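Local coordinates for protein lytic polysaccharide monooxygenase (Neurospora crassa, PDB 4QI8) that probably cleaves cellulose oxidatively as a copper-dependent lytic polysaccharide monooxygenase of the AA9 family, at residues 144-156 with 185-197. Sequence-based numbering, arbitrary orientation.
Sequences GLHVAQSSGAAQF and YKASDPGILININ
Phe156 and Tyr185 both set CG beside their own backbone N (chi1 -64° and -61°), which swings the two rings together obliquely, their planes 27° apart and Phe156 CE2 lying 3.7 Å from Tyr185 CE2. Ile192, with CG1 placed likewise and its chain extended, brings CD1 in the ring plane to the edge of Phe156, 3.9 Å from CZ. Replacing Phe156 by an alanine is likely to leave Ile192 CD1 and Tyr185 CE2 without their apolar partner and to open a gap between them. Ile192 CG2 meets Ala154 CB, while Leu145 CD2 packs 4.0 Å from Ile194 CG2.

The two backbones share one direct hydrogen bond, Ile194 N to Ala148 O (3.0 Å). Water joins them elsewhere: one molecule donates to Leu145 O and Ile194 O and accepts from Ile196 N, and another links Gly152 N to Ala187 O.

His146, in the type I turn from Leu145 to Ala148, stacks on the copper ligand His72, which brings this turn to the edge of the copper site, where His146 and Gln155 are likely to take part in binding O2. Segment 144-156 links antiparallel strands 134-144 and 155-166 of the beta-sandwich; the loop following strand 178-179 packs against this connection, with Phe156 also touching Glu141 and Ile143 of strand 134-144.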
loop_
_atom_site.group_PDB
_atom_site.type_symbol
_atom_site.label_atom_id
_atom_site.label_comp_id
_atom_site.label_asym_id
_atom_site.label_seq_id
_atom_site.Cartn_x
_atom_site.Cartn_y
_atom_site.Cartn_z
ATOM N N GLY A 144 -2.649 0.803 -11.227
ATOM C CA GLY A 144 -3.259 1.347 -12.426
ATOM C C GLY A 144 -3.467 0.255 -13.450
ATOM O O GLY A 144 -2.505 -0.381 -13.890
ATOM N N LEU A 145 -4.726 0.053 -13.835
ATOM C CA LEU A 145 -5.130 -1.102 -14.640
ATOM C C LEU A 145 -5.573 -0.779 -16.069
ATOM O O LEU A 145 -6.083 -1.643 -16.770
ATOM C CB LEU A 145 -6.263 -1.852 -13.931
ATOM C CG LEU A 145 -5.888 -2.473 -12.588
ATOM C CD1 LEU A 145 -7.124 -3.052 -11.946
ATOM C CD2 LEU A 145 -4.817 -3.538 -12.738
ATOM N N HIS A 146 -5.403 0.465 -16.497
ATOM C CA HIS A 146 -5.929 0.891 -17.789
ATOM C C HIS A 146 -5.412 0.091 -18.986
ATOM O O HIS A 146 -6.137 -0.012 -19.978
ATOM C CB HIS A 146 -5.708 2.392 -18.005
ATOM C CG HIS A 146 -4.331 2.855 -17.680
ATOM N ND1 HIS A 146 -3.825 2.822 -16.398
ATOM C CD2 HIS A 146 -3.355 3.356 -18.466
ATOM C CE1 HIS A 146 -2.587 3.286 -16.415
ATOM N NE2 HIS A 146 -2.278 3.614 -17.658
ATOM N N VAL A 147 -4.182 -0.435 -18.923
ATOM C CA VAL A 147 -3.618 -1.224 -20.017
ATOM C C VAL A 147 -3.193 -2.623 -19.558
ATOM O O VAL A 147 -2.392 -3.294 -20.216
ATOM C CB VAL A 147 -2.445 -0.481 -20.718
ATOM C CG1 VAL A 147 -2.968 0.775 -21.419
ATOM C CG2 VAL A 147 -1.325 -0.111 -19.741
ATOM N N ALA A 148 -3.803 -3.099 -18.478
ATOM C CA ALA A 148 -3.336 -4.289 -17.774
ATOM C C ALA A 148 -3.715 -5.631 -18.401
ATOM O O ALA A 148 -3.465 -6.666 -17.807
ATOM C CB ALA A 148 -3.810 -4.234 -16.342
ATOM N N GLN A 149 -4.271 -5.627 -19.604
ATOM C CA GLN A 149 -4.631 -6.890 -20.238
ATOM C C GLN A 149 -3.412 -7.681 -20.716
ATOM O O GLN A 149 -3.535 -8.855 -21.056
ATOM C CB GLN A 149 -5.558 -6.656 -21.423
ATOM C CG GLN A 149 -4.863 -6.051 -22.595
ATOM C CD GLN A 149 -5.809 -5.750 -23.693
ATOM O OE1 GLN A 149 -6.893 -6.323 -23.759
ATOM N NE2 GLN A 149 -5.424 -4.841 -24.566
ATOM N N SER A 150 -2.250 -7.028 -20.750
ATOM C CA SER A 150 -0.998 -7.673 -21.120
ATOM C C SER A 150 -0.155 -7.944 -19.890
ATOM O O SER A 150 -0.146 -7.157 -18.955
ATOM C CB SER A 150 -0.217 -6.785 -22.086
ATOM O OG SER A 150 -0.913 -6.639 -23.307
ATOM N N SER A 151 0.577 -9.050 -19.898
ATOM C CA SER A 151 1.459 -9.353 -18.785
ATOM C C SER A 151 2.495 -8.253 -18.614
ATOM O O SER A 151 3.099 -7.782 -19.595
ATOM C CB SER A 151 2.161 -10.687 -19.005
ATOM O OG SER A 151 2.908 -11.056 -17.859
ATOM N N GLY A 152 2.702 -7.856 -17.364
ATOM C CA GLY A 152 3.674 -6.835 -17.036
ATOM C C GLY A 152 3.225 -5.419 -17.340
ATOM O O GLY A 152 4.057 -4.515 -17.310
ATOM N N ALA A 153 1.922 -5.215 -17.568
ATOM C CA ALA A 153 1.401 -3.900 -17.938
ATOM C C ALA A 153 0.670 -3.157 -16.818
ATOM O O ALA A 153 0.419 -1.965 -16.947
ATOM C CB ALA A 153 0.523 -3.993 -19.172
ATOM N N ALA A 154 0.311 -3.845 -15.735
ATOM C CA ALA A 154 -0.245 -3.173 -14.563
ATOM C C ALA A 154 0.811 -2.240 -13.982
ATOM O O ALA A 154 1.989 -2.572 -13.933
ATOM C CB ALA A 154 -0.690 -4.199 -13.536
ATOM N N GLN A 155 0.371 -1.081 -13.514
ATOM C CA GLN A 155 1.274 -0.031 -13.041
ATOM C C GLN A 155 1.111 0.160 -11.538
ATOM O O GLN A 155 0.095 0.679 -11.073
ATOM C CB GLN A 155 0.969 1.286 -13.767
ATOM C CG GLN A 155 1.174 1.175 -15.265
ATOM C CD GLN A 155 0.889 2.451 -16.028
ATOM O OE1 GLN A 155 0.477 3.476 -15.460
ATOM N NE2 GLN A 155 1.088 2.388 -17.338
ATOM N N PHE A 156 2.117 -0.248 -10.772
ATOM C CA PHE A 156 2.065 -0.136 -9.314
ATOM C C PHE A 156 2.781 1.133 -8.844
ATOM O O PHE A 156 3.964 1.342 -9.138
ATOM C CB PHE A 156 2.715 -1.354 -8.644
ATOM C CG PHE A 156 2.019 -2.664 -8.913
ATOM C CD1 PHE A 156 2.239 -3.368 -10.088
ATOM C CD2 PHE A 156 1.183 -3.213 -7.957
ATOM C CE1 PHE A 156 1.612 -4.580 -10.308
ATOM C CE2 PHE A 156 0.564 -4.427 -8.174
ATOM C CZ PHE A 156 0.780 -5.106 -9.355
ATOM N N TYR A 185 2.212 -11.433 -5.136
ATOM C CA TYR A 185 1.598 -11.212 -6.433
ATOM C C TYR A 185 2.314 -11.983 -7.531
ATOM O O TYR A 185 3.543 -12.155 -7.501
ATOM C CB TYR A 185 1.622 -9.727 -6.799
ATOM C CG TYR A 185 0.894 -8.786 -5.868
ATOM C CD1 TYR A 185 -0.019 -9.238 -4.930
ATOM C CD2 TYR A 185 1.114 -7.417 -5.945
ATOM C CE1 TYR A 185 -0.677 -8.369 -4.099
ATOM C CE2 TYR A 185 0.449 -6.534 -5.100
ATOM C CZ TYR A 185 -0.455 -7.022 -4.181
ATOM O OH TYR A 185 -1.127 -6.188 -3.319
ATOM N N LYS A 186 1.520 -12.408 -8.506
ATOM C CA LYS A 186 2.014 -12.993 -9.742
ATOM C C LYS A 186 1.446 -12.197 -10.903
ATOM O O LYS A 186 0.342 -11.658 -10.819
ATOM C CB LYS A 186 1.617 -14.465 -9.859
ATOM C CG LYS A 186 2.317 -15.358 -8.826
ATOM C CD LYS A 186 2.039 -16.833 -9.030
ATOM C CE LYS A 186 0.678 -17.230 -8.503
ATOM N NZ LYS A 186 0.631 -17.177 -7.014
ATOM N N ALA A 187 2.186 -12.137 -11.996
ATOM C CA ALA A 187 1.775 -11.369 -13.165
ATOM C C ALA A 187 0.476 -11.889 -13.777
ATOM O O ALA A 187 -0.192 -11.163 -14.497
ATOM C CB ALA A 187 2.889 -11.367 -14.194
ATOM N N SER A 188 0.125 -13.140 -13.493
ATOM C CA SER A 188 -1.090 -13.757 -14.011
ATOM C C SER A 188 -2.295 -13.609 -13.085
ATOM O O SER A 188 -3.376 -14.093 -13.400
ATOM C CB SER A 188 -0.845 -15.246 -14.246
ATOM O OG SER A 188 -0.411 -15.842 -13.036
ATOM N N ASP A 189 -2.122 -12.985 -11.927
ATOM C CA ASP A 189 -3.240 -12.883 -10.999
ATOM C C ASP A 189 -4.405 -12.147 -11.671
ATOM O O ASP A 189 -4.202 -11.208 -12.431
ATOM C CB ASP A 189 -2.859 -12.130 -9.723
ATOM C CG ASP A 189 -1.936 -12.919 -8.800
ATOM O OD1 ASP A 189 -1.820 -14.154 -8.942
ATOM O OD2 ASP A 189 -1.330 -12.282 -7.912
ATOM N N PRO A 190 -5.642 -12.572 -11.397
ATOM C CA PRO A 190 -6.791 -12.067 -12.158
ATOM C C PRO A 190 -7.151 -10.609 -11.906
ATOM O O PRO A 190 -7.933 -10.055 -12.676
ATOM C CB PRO A 190 -7.937 -12.999 -11.728
ATOM C CG PRO A 190 -7.516 -13.533 -10.428
ATOM C CD PRO A 190 -6.030 -13.697 -10.529
ATOM N N GLY A 191 -6.609 -9.999 -10.858
ATOM C CA GLY A 191 -6.770 -8.575 -10.632
ATOM C C GLY A 191 -5.580 -7.741 -11.090
ATOM O O GLY A 191 -5.566 -6.527 -10.882
ATOM N N ILE A 192 -4.597 -8.398 -11.708
ATOM C CA ILE A 192 -3.387 -7.759 -12.236
ATOM C C ILE A 192 -3.348 -7.887 -13.768
ATOM O O ILE A 192 -3.099 -6.899 -14.467
ATOM C CB ILE A 192 -2.126 -8.352 -11.568
ATOM C CG1 ILE A 192 -2.116 -7.981 -10.087
ATOM C CG2 ILE A 192 -0.858 -7.858 -12.252
ATOM C CD1 ILE A 192 -1.010 -8.622 -9.275
ATOM N N LEU A 193 -3.579 -9.106 -14.262
ATOM C CA LEU A 193 -3.741 -9.378 -15.688
ATOM C C LEU A 193 -5.233 -9.332 -15.965
ATOM O O LEU A 193 -5.952 -10.294 -15.696
ATOM C CB LEU A 193 -3.180 -10.756 -16.040
ATOM C CG LEU A 193 -3.150 -11.081 -17.532
ATOM C CD1 LEU A 193 -2.066 -10.256 -18.196
ATOM C CD2 LEU A 193 -2.938 -12.570 -17.792
ATOM N N ILE A 194 -5.699 -8.212 -16.499
ATOM C CA ILE A 194 -7.118 -7.965 -16.599
ATOM C C ILE A 194 -7.394 -6.894 -17.633
ATOM O O ILE A 194 -6.686 -5.888 -17.703
ATOM C CB ILE A 194 -7.700 -7.542 -15.199
ATOM C CG1 ILE A 194 -9.206 -7.278 -15.286
ATOM C CG2 ILE A 194 -6.963 -6.343 -14.626
ATOM C CD1 ILE A 194 -9.853 -7.046 -13.929
ATOM N N ASN A 195 -8.427 -7.139 -18.433
ATOM C CA ASN A 195 -8.979 -6.123 -19.312
ATOM C C ASN A 195 -10.175 -5.478 -18.626
ATOM O O ASN A 195 -11.244 -6.093 -18.526
ATOM C CB ASN A 195 -9.402 -6.754 -20.634
ATOM C CG ASN A 195 -10.189 -5.808 -21.498
ATOM O OD1 ASN A 195 -10.139 -4.584 -21.329
ATOM N ND2 ASN A 195 -10.941 -6.374 -22.439
ATOM N N ILE A 196 -9.995 -4.243 -18.149
ATOM C CA ILE A 196 -11.074 -3.552 -17.429
ATOM C C ILE A 196 -11.977 -2.789 -18.370
ATOM O O ILE A 196 -12.942 -2.180 -17.937
ATOM C CB ILE A 196 -10.558 -2.605 -16.301
ATOM C CG1 ILE A 196 -9.737 -1.458 -16.882
ATOM C CG2 ILE A 196 -9.772 -3.391 -15.272
ATOM C CD1 ILE A 196 -9.464 -0.355 -15.887
ATOM N N ASN A 197 -11.690 -2.819 -19.652
ATOM C CA ASN A 197 -12.350 -1.929 -20.561
ATOM C C ASN A 197 -13.577 -2.660 -21.131
ATOM O O ASN A 197 -14.643 -2.650 -20.509
ATOM C CB ASN A 197 -11.310 -1.420 -21.562
ATOM C CG ASN A 197 -10.174 -0.662 -20.856
ATOM O OD1 ASN A 197 -8.973 -1.007 -20.958
ATOM N ND2 ASN A 197 -10.544 0.357 -20.129
HETATM O O HOH W 1 -7.272 -3.354 -18.505
HETATM O O HOH W 2 -0.880 -6.770 -16.189
HETATM O O HOH W 3 0.828 -8.778 -15.390
#